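Local coordinates for protein putative sugar ABC transporter (Yersinia enterocolitica subsp. enterocolitica 8081, PDB 5ULB) that binds 5-methylseleno-ribose, an analogue of methylthioribose, and probably delivers methylthioribose to an ABC importer, at residues 296-301 with 308-313. Numbering follows the deposited sequence. Where two conformers were deposited one is given.
Sequences ALLVSQ and SGLSKI
Ile313 reaches across to Gln301 and Leu297, its forked side chain meeting both partners. At CB the chain divides. The short branch is the methyl CG2, 3.6 Å from Gln301 OE1. The other branch starts with CG1 between the backbone N and the carbonyl carbon (chi1 58°) and extends straight to CD1. That terminal methyl, Ile313 CD1, is 3.8 Å from Gln301 CD. On the Leu297 side, Ile313 CD1 comes to 4.1 Å from Leu297 CG. Both methyls lie over one face of the Gln301 amide, whose rotation is probably set by a bond within its own segment: NE2 donates to Leu297 O at 2.9 Å, nearly straight at 167°, with the acceptor almost in the amide plane. Gln301 gets there through a bend at chi2 (-50°) that turns the chain back toward the Leu297 carbonyl. In this periplasmic binding protein fold, the short helix 295-299 follows strand 285-294, and the chain then loops round to 308-313. Deeper down, Leu298 CD2 and Leu310 CD2 approach more loosely, at 4.4 Å, and both leucines also pack on Leu244 of helix 241-248 and on Ile293. Arg248, from that same helix, donates to the backbone carbonyls of Leu298 and Gln301.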
ATOM      1  N   ALA A 296      15.971  14.765  -4.317  1.00 16.86           N
ATOM      2  CA  ALA A 296      17.145  15.180  -5.144  1.00 18.94           C
ATOM      3  C   ALA A 296      17.479  14.104  -6.205  1.00 19.70           C
ATOM      4  O   ALA A 296      17.954  14.452  -7.310  1.00 21.89           O
ATOM      5  CB  ALA A 296      18.308  15.450  -4.309  1.00 21.89           C
ATOM      6  N   LEU A 297      17.272  12.838  -5.852  1.00 21.38           N
ATOM      7  CA  LEU A 297      17.474  11.773  -6.830  1.00 20.58           C
ATOM      8  C   LEU A 297      16.637  11.963  -8.106  1.00 19.14           C
ATOM      9  O   LEU A 297      17.144  11.788  -9.237  1.00 24.20           O
ATOM     10  CB  LEU A 297      17.264  10.396  -6.132  1.00 22.11           C
ATOM     11  CG  LEU A 297      17.492   9.184  -6.983  1.00 23.94           C
ATOM     12  CD1 LEU A 297      18.951   9.054  -7.324  1.00 29.21           C
ATOM     13  CD2 LEU A 297      16.989   7.926  -6.280  1.00 25.86           C
ATOM     14  N   LEU A 298      15.376  12.202  -7.888  1.00 16.91           N
ATOM     15  CA  LEU A 298      14.470  12.421  -8.969  1.00 18.66           C
ATOM     16  C   LEU A 298      14.763  13.667  -9.763  1.00 20.10           C
ATOM     17  O   LEU A 298      14.725  13.646 -11.011  1.00 20.71           O
ATOM     18  CB  LEU A 298      13.016  12.343  -8.476  1.00 18.74           C
ATOM     19  CG  LEU A 298      12.337  11.023  -8.577  1.00 21.48           C
ATOM     20  CD1 LEU A 298      12.206  10.508 -10.041  1.00 24.40           C
ATOM     21  CD2 LEU A 298      13.098  10.076  -7.764  1.00 18.43           C
ATOM     22  N   VAL A 299      15.080  14.755  -9.079  1.00 19.65           N
ATOM     23  CA  VAL A 299      15.406  16.032  -9.759  1.00 19.72           C
ATOM     24  C   VAL A 299      16.612  15.900 -10.667  1.00 23.21           C
ATOM     25  O   VAL A 299      16.677  16.534 -11.753  1.00 27.88           O
ATOM     26  CB  VAL A 299      15.593  17.163  -8.729  1.00 21.12           C
ATOM     27  CG1 VAL A 299      16.134  18.512  -9.311  1.00 24.90           C
ATOM     28  CG2 VAL A 299      14.172  17.407  -8.104  1.00 21.78           C
ATOM     29  N   SER A 300      17.558  14.994 -10.273  1.00 20.87           N
ATOM     30  CA  SER A 300      18.788  14.698 -11.079  0.52 27.42           C
ATOM     31  C   SER A 300      18.580  13.936 -12.401  1.00 25.76           C
ATOM     32  O   SER A 300      19.465  13.881 -13.231  1.00 29.31           O
ATOM     33  CB  SER A 300      19.766  13.855 -10.297  0.52 31.15           C
ATOM     34  OG  SER A 300      20.281  14.549  -9.199  0.52 35.02           O
ATOM     35  N   GLN A 301      17.383  13.370 -12.593  1.00 23.98           N
ATOM     36  CA  GLN A 301      17.186  12.561 -13.799  1.00 26.73           C
ATOM     37  C   GLN A 301      16.950  13.503 -14.968  1.00 29.12           C
ATOM     38  O   GLN A 301      16.405  14.584 -14.773  1.00 30.63           O
ATOM     39  CB  GLN A 301      15.969  11.651 -13.563  1.00 22.97           C
ATOM     40  CG  GLN A 301      16.147  10.704 -12.361  1.00 24.01           C
ATOM     41  CD  GLN A 301      17.443   9.933 -12.381  1.00 29.30           C
ATOM     42  OE1 GLN A 301      17.751   9.337 -13.410  1.00 26.88           O
ATOM     43  NE2 GLN A 301      18.240  10.040 -11.287  1.00 24.76           N
ATOM     44  N   SER A 308       8.063   1.969 -12.390  1.00 18.04           N
ATOM     45  CA  SER A 308       8.770   0.813 -12.998  1.00 23.89           C
ATOM     46  C   SER A 308      10.249   1.203 -13.248  1.00 31.64           C
ATOM     47  O   SER A 308      11.161   0.394 -12.974  1.00 75.63           O
ATOM     48  CB  SER A 308       7.994   0.296 -14.280  1.00 31.77           C
ATOM     49  OG  SER A 308       7.667   1.364 -15.155  1.00 38.82           O
ATOM     50  N   GLY A 309      10.452   2.431 -13.654  1.00 19.20           N
ATOM     51  CA  GLY A 309      11.751   2.961 -13.935  1.00 20.43           C
ATOM     52  C   GLY A 309      12.687   3.181 -12.752  1.00 18.65           C
ATOM     53  O   GLY A 309      13.873   3.483 -12.920  1.00 23.11           O
ATOM     54  N   LEU A 310      12.127   3.194 -11.586  1.00 17.16           N
ATOM     55  CA  LEU A 310      12.912   3.439 -10.370  1.00 15.41           C
ATOM     56  C   LEU A 310      14.007   2.353 -10.184  1.00 16.99           C
ATOM     57  O   LEU A 310      15.013   2.612  -9.566  1.00 17.68           O
ATOM     58  CB  LEU A 310      12.066   3.473  -9.119  1.00 15.35           C
ATOM     59  CG  LEU A 310      11.238   4.676  -8.926  1.00 15.29           C
ATOM     60  CD1 LEU A 310      10.291   4.498  -7.713  1.00 16.21           C
ATOM     61  CD2 LEU A 310      12.107   5.966  -8.799  1.00 17.52           C
ATOM     62  N   SER A 311      13.796   1.154 -10.725  1.00 16.37           N
ATOM     63  CA  SER A 311      14.783   0.135 -10.586  1.00 17.79           C
ATOM     64  C   SER A 311      16.120   0.523 -11.182  1.00 22.53           C
ATOM     65  O   SER A 311      17.147  -0.099 -10.861  1.00 21.40           O
ATOM     66  CB  SER A 311      14.343  -1.183 -11.171  1.00 25.69           C
ATOM     67  OG  SER A 311      14.123  -1.096 -12.571  1.00 35.15           O
ATOM     68  N   LYS A 312      16.143   1.432 -12.120  1.00 20.75           N
ATOM     69  CA  LYS A 312      17.342   1.823 -12.725  1.00 23.80           C
ATOM     70  C   LYS A 312      18.113   2.713 -11.898  1.00 23.43           C
ATOM     71  O   LYS A 312      19.318   2.792 -12.147  1.00 33.57           O
ATOM     72  CB  LYS A 312      17.137   2.530 -14.096  1.00 29.02           C
ATOM     73  CG  LYS A 312      16.228   1.694 -15.020  1.00 43.07           C
ATOM     74  CD  LYS A 312      16.745   1.764 -16.453  1.00 60.71           C
ATOM     75  CE  LYS A 312      15.949   0.869 -17.393  1.00 70.05           C
ATOM     76  NZ  LYS A 312      14.785   1.620 -17.927  1.00 82.36           N
ATOM     77  N   ILE A 313      17.527   3.326 -10.889  1.00 23.41           N
ATOM     78  CA  ILE A 313      18.239   4.276 -10.029  1.00 24.14           C
ATOM     79  C   ILE A 313      18.198   3.964  -8.558  1.00 26.46           C
ATOM     80  O   ILE A 313      18.787   4.647  -7.773  1.00 30.97           O
ATOM     81  CB  ILE A 313      17.753   5.775 -10.316  1.00 27.91           C
ATOM     82  CG1 ILE A 313      16.246   5.927 -10.091  1.00 24.41           C
ATOM     83  CG2 ILE A 313      18.211   6.212 -11.696  1.00 34.46           C
ATOM     84  CD1 ILE A 313      15.761   7.353 -10.241  1.00 24.02           C
TER